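Local coordinates for protein coronin (Toxoplasma gondii, PDB 4OZU) that probably binds actin filaments, as coronins generally do; this chain is the WD40 beta-propeller domain of the longer protein, at residues F235-G240 with L271-D276; A262-G267 with R293-H298. One frame throughout, in Å; residues are numbered along the deposited sequence.

Interaction 1: residues F235-G240 with L271-D276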
ATOM      1  N   PHE A 235       1.277 -11.391   6.463  1.00 17.63           N
ATOM      2  CA  PHE A 235       1.679 -12.110   5.250  1.00 17.08           C
ATOM      3  C   PHE A 235       3.047 -11.629   4.799  1.00 19.74           C
ATOM      4  O   PHE A 235       3.268 -10.427   4.754  1.00 19.96           O
ATOM      5  CB  PHE A 235       0.665 -11.872   4.133  1.00 18.48           C
ATOM      6  CG  PHE A 235       0.988 -12.584   2.840  1.00 16.72           C
ATOM      7  CD1 PHE A 235       0.683 -13.926   2.679  1.00 20.83           C
ATOM      8  CD2 PHE A 235       1.569 -11.901   1.781  1.00 18.74           C
ATOM      9  CE1 PHE A 235       0.959 -14.575   1.489  1.00 23.13           C
ATOM     10  CE2 PHE A 235       1.852 -12.549   0.594  1.00 20.41           C
ATOM     11  CZ  PHE A 235       1.541 -13.888   0.449  1.00 22.03           C
ATOM     12  N   THR A 236       3.957 -12.545   4.463  1.00 21.81           N
ATOM     13  CA  THR A 236       5.254 -12.147   3.915  1.00 18.41           C
ATOM     14  C   THR A 236       5.534 -12.813   2.588  1.00 19.16           C
ATOM     15  O   THR A 236       5.057 -13.918   2.322  1.00 21.48           O
ATOM     16  CB  THR A 236       6.436 -12.485   4.863  1.00 25.44           C
ATOM     17  OG1 THR A 236       6.469 -13.896   5.110  1.00 22.28           O
ATOM     18  CG2 THR A 236       6.319 -11.738   6.172  1.00 26.77           C
ATOM     19  N   THR A 237       6.297 -12.103   1.758  1.00 19.53           N
ATOM     20  CA  THR A 237       6.945 -12.671   0.584  1.00 18.38           C
ATOM     21  C   THR A 237       8.435 -12.617   0.810  1.00 19.25           C
ATOM     22  O   THR A 237       8.924 -11.770   1.550  1.00 24.10           O
ATOM     23  CB  THR A 237       6.634 -11.898  -0.704  1.00 24.39           C
ATOM     24  OG1 THR A 237       7.213 -10.590  -0.614  1.00 23.33           O
ATOM     25  CG2 THR A 237       5.139 -11.785  -0.930  1.00 24.44           C
ATOM     26  N   GLY A 238       9.161 -13.496   0.146  1.00 20.28           N
ATOM     27  CA  GLY A 238      10.598 -13.508   0.277  1.00 21.37           C
ATOM     28  C   GLY A 238      11.190 -14.591  -0.582  1.00 22.86           C
ATOM     29  O   GLY A 238      10.566 -15.054  -1.541  1.00 26.56           O
ATOM     30  N   PHE A 239      12.402 -14.994  -0.234  1.00 23.88           N
ATOM     31  CA  PHE A 239      13.134 -15.959  -1.030  1.00 25.62           C
ATOM     32  C   PHE A 239      13.587 -17.128  -0.166  1.00 27.72           C
ATOM     33  O   PHE A 239      13.978 -16.948   0.993  1.00 25.67           O
ATOM     34  CB  PHE A 239      14.325 -15.281  -1.704  1.00 27.58           C
ATOM     35  CG  PHE A 239      13.930 -14.223  -2.699  1.00 27.05           C
ATOM     36  CD1 PHE A 239      13.480 -12.984  -2.270  1.00 25.82           C
ATOM     37  CD2 PHE A 239      13.998 -14.472  -4.060  1.00 39.91           C
ATOM     38  CE1 PHE A 239      13.107 -12.009  -3.183  1.00 25.99           C
ATOM     39  CE2 PHE A 239      13.635 -13.497  -4.980  1.00 39.75           C
ATOM     40  CZ  PHE A 239      13.188 -12.266  -4.540  1.00 30.44           C
ATOM     41  N   GLY A 240      13.506 -18.329  -0.725  1.00 27.05           N
ATOM     42  CA  GLY A 240      13.984 -19.518  -0.046  1.00 27.94           C
ATOM     43  C   GLY A 240      15.490 -19.645  -0.157  1.00 29.71           C
ATOM     44  O   GLY A 240      16.150 -18.814  -0.792  1.00 30.30           O
ATOM     45  N   LEU A 271       8.577  -9.396  -4.207  1.00 23.59           N
ATOM     46  CA  LEU A 271       7.143  -9.296  -4.432  1.00 22.69           C
ATOM     47  C   LEU A 271       6.474  -8.423  -3.379  1.00 25.36           C
ATOM     48  O   LEU A 271       6.616  -8.655  -2.177  1.00 26.22           O
ATOM     49  CB  LEU A 271       6.504 -10.685  -4.440  1.00 23.60           C
ATOM     50  CG  LEU A 271       6.864 -11.561  -5.645  1.00 28.02           C
ATOM     51  CD1 LEU A 271       6.448 -13.000  -5.408  1.00 24.62           C
ATOM     52  CD2 LEU A 271       6.238 -11.029  -6.923  1.00 27.33           C
ATOM     53  N   TYR A 272       5.765  -7.404  -3.853  1.00 20.96           N
ATOM     54  CA  TYR A 272       4.941  -6.556  -3.003  1.00 20.16           C
ATOM     55  C   TYR A 272       3.569  -7.185  -2.840  1.00 22.07           C
ATOM     56  O   TYR A 272       2.864  -7.383  -3.834  1.00 25.06           O
ATOM     57  CB  TYR A 272       4.813  -5.151  -3.599  1.00 20.07           C
ATOM     58  CG  TYR A 272       6.109  -4.386  -3.541  1.00 21.82           C
ATOM     59  CD1 TYR A 272       6.430  -3.622  -2.425  1.00 23.25           C
ATOM     60  CD2 TYR A 272       7.030  -4.455  -4.579  1.00 25.81           C
ATOM     61  CE1 TYR A 272       7.624  -2.937  -2.351  1.00 24.09           C
ATOM     62  CE2 TYR A 272       8.229  -3.766  -4.513  1.00 30.67           C
ATOM     63  CZ  TYR A 272       8.518  -3.014  -3.391  1.00 34.04           C
ATOM     64  OH  TYR A 272       9.701  -2.330  -3.308  1.00 34.13           O
ATOM     65  N   PRO A 273       3.193  -7.522  -1.597  1.00 20.52           N
ATOM     66  CA  PRO A 273       1.847  -8.031  -1.330  1.00 17.00           C
ATOM     67  C   PRO A 273       0.848  -6.903  -1.104  1.00 18.98           C
ATOM     68  O   PRO A 273       1.133  -5.972  -0.349  1.00 21.61           O
ATOM     69  CB  PRO A 273       2.038  -8.860  -0.059  1.00 21.75           C
ATOM     70  CG  PRO A 273       3.125  -8.147   0.672  1.00 24.28           C
ATOM     71  CD  PRO A 273       4.034  -7.557  -0.385  1.00 21.28           C
ATOM     72  N   ILE A 274      -0.303  -6.994  -1.772  1.00 20.74           N
ATOM     73  CA  ILE A 274      -1.397  -6.043  -1.611  1.00 20.49           C
ATOM     74  C   ILE A 274      -2.644  -6.787  -1.154  1.00 17.82           C
ATOM     75  O   ILE A 274      -3.141  -7.657  -1.874  1.00 21.30           O
ATOM     76  CB  ILE A 274      -1.703  -5.299  -2.928  1.00 22.32           C
ATOM     77  CG1 ILE A 274      -0.456  -4.557  -3.429  1.00 31.35           C
ATOM     78  CG2 ILE A 274      -2.873  -4.346  -2.754  1.00 25.72           C
ATOM     79  CD1 ILE A 274       0.080  -3.504  -2.477  1.00 45.00           C
ATOM     80  N   PHE A 275      -3.143  -6.451   0.033  1.00 19.09           N
ATOM     81  CA  PHE A 275      -4.319  -7.114   0.587  1.00 18.19           C
ATOM     82  C   PHE A 275      -5.569  -6.250   0.492  1.00 20.58           C
ATOM     83  O   PHE A 275      -5.584  -5.102   0.935  1.00 23.61           O
ATOM     84  CB  PHE A 275      -4.074  -7.497   2.048  1.00 19.18           C
ATOM     85  CG  PHE A 275      -5.129  -8.405   2.635  1.00 18.61           C
ATOM     86  CD1 PHE A 275      -5.499  -9.578   1.995  1.00 19.35           C
ATOM     87  CD2 PHE A 275      -5.720  -8.101   3.851  1.00 18.52           C
ATOM     88  CE1 PHE A 275      -6.445 -10.419   2.552  1.00 22.33           C
ATOM     89  CE2 PHE A 275      -6.670  -8.937   4.412  1.00 17.57           C
ATOM     90  CZ  PHE A 275      -7.030 -10.095   3.767  1.00 19.13           C
ATOM     91  N   ASP A 276      -6.604  -6.825  -0.109  1.00 19.23           N
ATOM     92  CA  ASP A 276      -7.953  -6.274  -0.090  1.00 19.82           C
ATOM     93  C   ASP A 276      -8.628  -6.846   1.149  1.00 20.34           C
ATOM     94  O   ASP A 276      -9.093  -7.980   1.146  1.00 18.31           O
ATOM     95  CB  ASP A 276      -8.700  -6.643  -1.381  1.00 18.17           C
ATOM     96  CG  ASP A 276     -10.182  -6.251  -1.367  1.00 19.93           C
ATOM     97  OD1 ASP A 276     -10.690  -5.778  -0.324  1.00 23.83           O
ATOM     98  OD2 ASP A 276     -10.856  -6.451  -2.420  1.00 19.69           O
TER
HETATM   99  O   HOH W   1       9.734 -10.536  -1.742  1.00 20.62           O
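In the WD40 beta-propeller of coronin, Thr-237 and Leu-271 meet where two neighbouring blades face each other: Thr-237 stands on strand 233-239, second in its four-stranded blade, and Leu-271 on strand 271-275, the first of the next. The strands run nearly antiparallel, at 168°, with their axes 7.1 Å apart, so side chains rather than paired backbones fill the interval. A single direct hydrogen bond spans it. Thr-237 OG1 donates to Leu-271 O over 2.6 Å, lying in the carbonyl plane on a lone pair, with a C=O...donor angle of 140°. The hydroxyl reaches across because its first torsion of 66° sets OG1 between the backbone N and the carbonyl carbon, while CG2 lies beside the N and rests 3.9 Å from Leu-271 CB. Water 1 completes a small polar cluster, donating a hydrogen bond to Thr-237 OG1 and accepting one from Leu-271 N at 3.0 Å. Further along, the contact turns apolar. CB of Pro-273 comes to the edge of the Phe-235 ring, close to its plane, and lies 3.6 Å from CD2. Leu-282 and Val-284, from the second strand of the following blade, also touch that ring, whereas Lys-220 and Thr-222 pack on Pro-273. One hydroxyl thus serves as donor to a carbonyl and acceptor from a water, so both backbone polar groups of Leu-271 are satisfied at this buried seam without the two strands pairing as a sheet.

Interaction 2: residues A262-G267 with R293-H298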
ATOM      1  N   ALA A 262       4.398 -21.474   1.296  1.00 25.89           N
ATOM      2  CA  ALA A 262       4.362 -22.048  -0.047  1.00 30.39           C
ATOM      3  C   ALA A 262       5.301 -21.342  -1.010  1.00 26.33           C
ATOM      4  O   ALA A 262       5.533 -20.135  -0.908  1.00 26.80           O
ATOM      5  CB  ALA A 262       2.938 -22.009  -0.593  1.00 28.95           C
ATOM      6  N   GLU A 263       5.835 -22.112  -1.951  1.00 26.81           N
ATOM      7  CA  GLU A 263       6.611 -21.566  -3.056  1.00 37.76           C
ATOM      8  C   GLU A 263       5.674 -20.854  -4.031  1.00 43.72           C
ATOM      9  O   GLU A 263       4.528 -21.269  -4.216  1.00 33.02           O
ATOM     10  CB  GLU A 263       7.390 -22.683  -3.758  1.00 49.46           C
ATOM     11  CG  GLU A 263       8.321 -22.210  -4.868  1.00 80.20           C
ATOM     12  CD  GLU A 263       9.150 -23.341  -5.460  1.00 76.52           C
ATOM     13  OE1 GLU A 263       9.297 -24.388  -4.793  1.00 61.17           O
ATOM     14  OE2 GLU A 263       9.654 -23.182  -6.593  1.00 94.83           O
ATOM     15  N   ILE A 264       6.154 -19.769  -4.629  1.00 29.03           N
ATOM     16  CA  ILE A 264       5.386 -19.047  -5.643  1.00 33.94           C
ATOM     17  C   ILE A 264       5.934 -19.348  -7.036  1.00 41.41           C
ATOM     18  O   ILE A 264       5.213 -19.861  -7.888  1.00 43.54           O
ATOM     19  CB  ILE A 264       5.413 -17.527  -5.419  1.00 35.56           C
ATOM     20  CG1 ILE A 264       4.740 -17.162  -4.101  1.00 30.56           C
ATOM     21  CG2 ILE A 264       4.679 -16.803  -6.556  1.00 47.61           C
ATOM     22  CD1 ILE A 264       5.034 -15.744  -3.644  1.00 32.27           C
ATOM     23  N   ASP A 265       7.200 -19.008  -7.265  1.00 36.01           N
ATOM     24  CA  ASP A 265       7.852 -19.260  -8.555  1.00 42.84           C
ATOM     25  C   ASP A 265       9.364 -19.027  -8.467  1.00 47.21           C
ATOM     26  O   ASP A 265       9.909 -18.908  -7.369  1.00 33.34           O
ATOM     27  CB  ASP A 265       7.234 -18.379  -9.651  1.00 38.10           C
ATOM     28  CG  ASP A 265       7.372 -16.886  -9.370  1.00 44.28           C
ATOM     29  OD1 ASP A 265       8.303 -16.479  -8.646  1.00 34.17           O
ATOM     30  OD2 ASP A 265       6.548 -16.107  -9.894  1.00 46.22           O
ATOM     31  N   ARG A 266      10.032 -18.959  -9.622  1.00 35.29           N
ATOM     32  CA  ARG A 266      11.477 -18.735  -9.677  1.00 36.42           C
ATOM     33  C   ARG A 266      11.831 -17.374 -10.279  1.00 42.18           C
ATOM     34  O   ARG A 266      12.824 -17.242 -10.999  1.00 40.53           O
ATOM     35  CB  ARG A 266      12.158 -19.849 -10.478  1.00 40.10           C
ATOM     36  CG  ARG A 266      12.124 -21.205  -9.794  1.00 49.24           C
ATOM     37  CD  ARG A 266      13.392 -21.993 -10.087  1.00 78.05           C
ATOM     38  NE  ARG A 266      13.393 -23.298  -9.428  1.00 83.17           N
ATOM     39  CZ  ARG A 266      13.062 -24.448 -10.010  1.00 77.00           C
ATOM     40  NH1 ARG A 266      12.696 -24.488 -11.287  1.00 76.60           N
ATOM     41  NH2 ARG A 266      13.100 -25.572  -9.309  1.00108.71           N
ATOM     42  N   GLY A 267      11.024 -16.362  -9.972  1.00 36.84           N
ATOM     43  CA  GLY A 267      11.301 -15.002 -10.402  1.00 38.75           C
ATOM     44  C   GLY A 267      12.417 -14.370  -9.591  1.00 34.51           C
ATOM     45  O   GLY A 267      12.936 -14.984  -8.660  1.00 36.91           O
ATOM     46  N   ARG A 293       0.145 -12.188 -10.024  1.00 33.49           N
ATOM     47  CA  ARG A 293      -0.796 -13.235  -9.643  1.00 45.70           C
ATOM     48  C   ARG A 293      -1.479 -12.901  -8.330  1.00 35.01           C
ATOM     49  O   ARG A 293      -0.977 -12.115  -7.524  1.00 25.42           O
ATOM     50  CB  ARG A 293      -0.105 -14.594  -9.557  1.00 52.74           C
ATOM     51  CG  ARG A 293       1.025 -14.691  -8.566  1.00 39.87           C
ATOM     52  CD  ARG A 293       1.638 -16.082  -8.624  1.00 55.97           C
ATOM     53  NE  ARG A 293       0.642 -17.118  -8.360  1.00 74.22           N
ATOM     54  CZ  ARG A 293       0.874 -18.425  -8.436  1.00 68.23           C
ATOM     55  NH1 ARG A 293       2.075 -18.879  -8.776  1.00 72.66           N
ATOM     56  NH2 ARG A 293      -0.103 -19.283  -8.175  1.00 56.87           N
ATOM     57  N   TYR A 294      -2.650 -13.488  -8.137  1.00 24.24           N
ATOM     58  CA  TYR A 294      -3.432 -13.210  -6.956  1.00 22.69           C
ATOM     59  C   TYR A 294      -4.120 -14.442  -6.395  1.00 23.26           C
ATOM     60  O   TYR A 294      -4.356 -15.441  -7.088  1.00 26.29           O
ATOM     61  CB  TYR A 294      -4.461 -12.117  -7.245  1.00 25.80           C
ATOM     62  CG  TYR A 294      -5.087 -12.165  -8.611  1.00 23.10           C
ATOM     63  CD1 TYR A 294      -4.464 -11.569  -9.699  1.00 28.95           C
ATOM     64  CD2 TYR A 294      -6.324 -12.776  -8.815  1.00 21.35           C
ATOM     65  CE1 TYR A 294      -5.044 -11.597 -10.958  1.00 39.00           C
ATOM     66  CE2 TYR A 294      -6.905 -12.806 -10.067  1.00 27.54           C
ATOM     67  CZ  TYR A 294      -6.264 -12.213 -11.133  1.00 26.05           C
ATOM     68  OH  TYR A 294      -6.848 -12.243 -12.382  1.00 34.22           O
ATOM     69  N   TYR A 295      -4.412 -14.325  -5.106  1.00 21.91           N
ATOM     70  CA  TYR A 295      -4.939 -15.380  -4.265  1.00 26.22           C
ATOM     71  C   TYR A 295      -6.124 -14.810  -3.511  1.00 20.60           C
ATOM     72  O   TYR A 295      -6.240 -13.588  -3.391  1.00 24.09           O
ATOM     73  CB  TYR A 295      -3.886 -15.859  -3.261  1.00 21.44           C
ATOM     74  CG  TYR A 295      -2.580 -16.301  -3.868  1.00 24.44           C
ATOM     75  CD1 TYR A 295      -1.622 -15.379  -4.265  1.00 29.96           C
ATOM     76  CD2 TYR A 295      -2.300 -17.646  -4.030  1.00 26.31           C
ATOM     77  CE1 TYR A 295      -0.421 -15.794  -4.820  1.00 26.76           C
ATOM     78  CE2 TYR A 295      -1.110 -18.071  -4.582  1.00 27.04           C
ATOM     79  CZ  TYR A 295      -0.176 -17.144  -4.978  1.00 30.03           C
ATOM     80  OH  TYR A 295       1.007 -17.582  -5.521  1.00 30.68           O
ATOM     81  N   GLN A 296      -6.986 -15.671  -2.983  1.00 24.80           N
ATOM     82  CA  GLN A 296      -7.937 -15.221  -1.975  1.00 21.65           C
ATOM     83  C   GLN A 296      -7.645 -15.869  -0.644  1.00 21.76           C
ATOM     84  O   GLN A 296      -7.524 -17.085  -0.550  1.00 21.69           O
ATOM     85  CB  GLN A 296      -9.385 -15.515  -2.358  1.00 25.86           C
ATOM     86  CG  GLN A 296     -10.339 -14.774  -1.429  1.00 22.09           C
ATOM     87  CD  GLN A 296     -11.795 -15.113  -1.631  1.00 23.07           C
ATOM     88  OE1 GLN A 296     -12.146 -16.228  -2.019  1.00 22.57           O
ATOM     89  NE2 GLN A 296     -12.663 -14.143  -1.353  1.00 23.64           N
ATOM     90  N   TYR A 297      -7.543 -15.028   0.378  1.00 21.41           N
ATOM     91  CA  TYR A 297      -7.470 -15.470   1.761  1.00 20.08           C
ATOM     92  C   TYR A 297      -8.897 -15.497   2.281  1.00 22.54           C
ATOM     93  O   TYR A 297      -9.520 -14.451   2.449  1.00 21.29           O
ATOM     94  CB  TYR A 297      -6.586 -14.530   2.573  1.00 19.49           C
ATOM     95  CG  TYR A 297      -6.255 -14.969   3.985  1.00 19.77           C
ATOM     96  CD1 TYR A 297      -5.864 -16.268   4.264  1.00 21.43           C
ATOM     97  CD2 TYR A 297      -6.268 -14.052   5.029  1.00 22.08           C
ATOM     98  CE1 TYR A 297      -5.541 -16.654   5.556  1.00 26.05           C
ATOM     99  CE2 TYR A 297      -5.950 -14.426   6.314  1.00 25.85           C
ATOM    100  CZ  TYR A 297      -5.582 -15.721   6.572  1.00 23.04           C
ATOM    101  OH  TYR A 297      -5.254 -16.080   7.855  1.00 28.28           O
ATOM    102  N   HIS A 298      -9.420 -16.699   2.494  1.00 28.55           N
ATOM    103  CA  HIS A 298     -10.822 -16.883   2.839  1.00 29.46           C
ATOM    104  C   HIS A 298     -10.959 -18.051   3.793  1.00 26.78           C
ATOM    105  O   HIS A 298     -10.399 -19.120   3.554  1.00 25.00           O
ATOM    106  CB  HIS A 298     -11.656 -17.123   1.579  1.00 29.72           C
ATOM    107  CG  HIS A 298     -13.133 -17.146   1.821  1.00 32.03           C
ATOM    108  ND1 HIS A 298     -13.893 -15.998   1.899  1.00 35.01           N
ATOM    109  CD2 HIS A 298     -13.994 -18.179   1.994  1.00 30.84           C
ATOM    110  CE1 HIS A 298     -15.157 -16.322   2.114  1.00 26.87           C
ATOM    111  NE2 HIS A 298     -15.245 -17.637   2.173  1.00 33.59           N
TER
HETATM  112  O   HOH W   2       1.690 -20.360  -5.314  1.00 58.56           O
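The backbones of Ile-264 and Arg-293 stay well apart, their CA atoms 9.4 Å from each other at the nearest pairing, and no direct hydrogen bond links the two segments. Side chains close the distance. Ile-264 presents its CG2 methyl to the aliphatic part of Arg-293, 3.7 Å from CD, the two side chains lying alongside one another and pointing opposite ways. With chi1 at 60°, Arg-293 CG is tucked over its own backbone, and a bend at chi3, -58°, turns the guanidinium to lie beside the isoleucine. NH1 consequently comes within 3.4 Å of Ile-264 O, obliquely and at an angle too poor for a hydrogen bond, while NH2 is hydrogen-bonded to Ser-304 OG. Two residues further along the same strand, Tyr-295 brings in its phenol oxygen, with OH 3.9 Å from Ile-264 CG2. Such packing joins the outermost strand of one propeller blade, 260-265, to the third strand of the next, 291-298, and Met-247 of the first blade touches both Ile-264 and the tyrosine. Strand 260-265 finishes in a classic beta bulge, where Ile-264 and Asp-265 together face Arg-245. Beyond it an Asx turn forms, Gly-267 N donating to Asp-265 OD1 at 3.0 Å from well above the carboxylate plane; the same oxygen takes a salt bridge from Arg-245 NE. Asp-265 OD2 remains 5.4 Å from Arg-293 NH1, so any attraction between these opposite charges acts without contact. Water 2 bridges the segments, sitting in the plane of the Tyr-295 ring at its edge, 2.9 Å from OH, and donating a longer bond to Glu-263 O.

Overall arrangement
Interactions 1 and 2 join the same two consecutive propeller blades, the four-stranded sheets 220-265 and 271-309, at different depths. Interaction 1 uses the second strand of one blade and the first of the next, its centre about 12 Å from the centre of the chain; interaction 2 uses the fourth and third strands, its centre about 18 Å from that point. The two centres are about 8 Å apart, and the contacts touch where Leu-271 CD1 packs on Ile-264 CD1 at 3.6 Å. Along the chain their segments alternate, 235-240, 262-267, 271-276, 293-298, strand 260-265 being followed, after a short connection, by strand 271-275. The interface between the blades is therefore held both at a buried inner seam and at a partly exposed outer one.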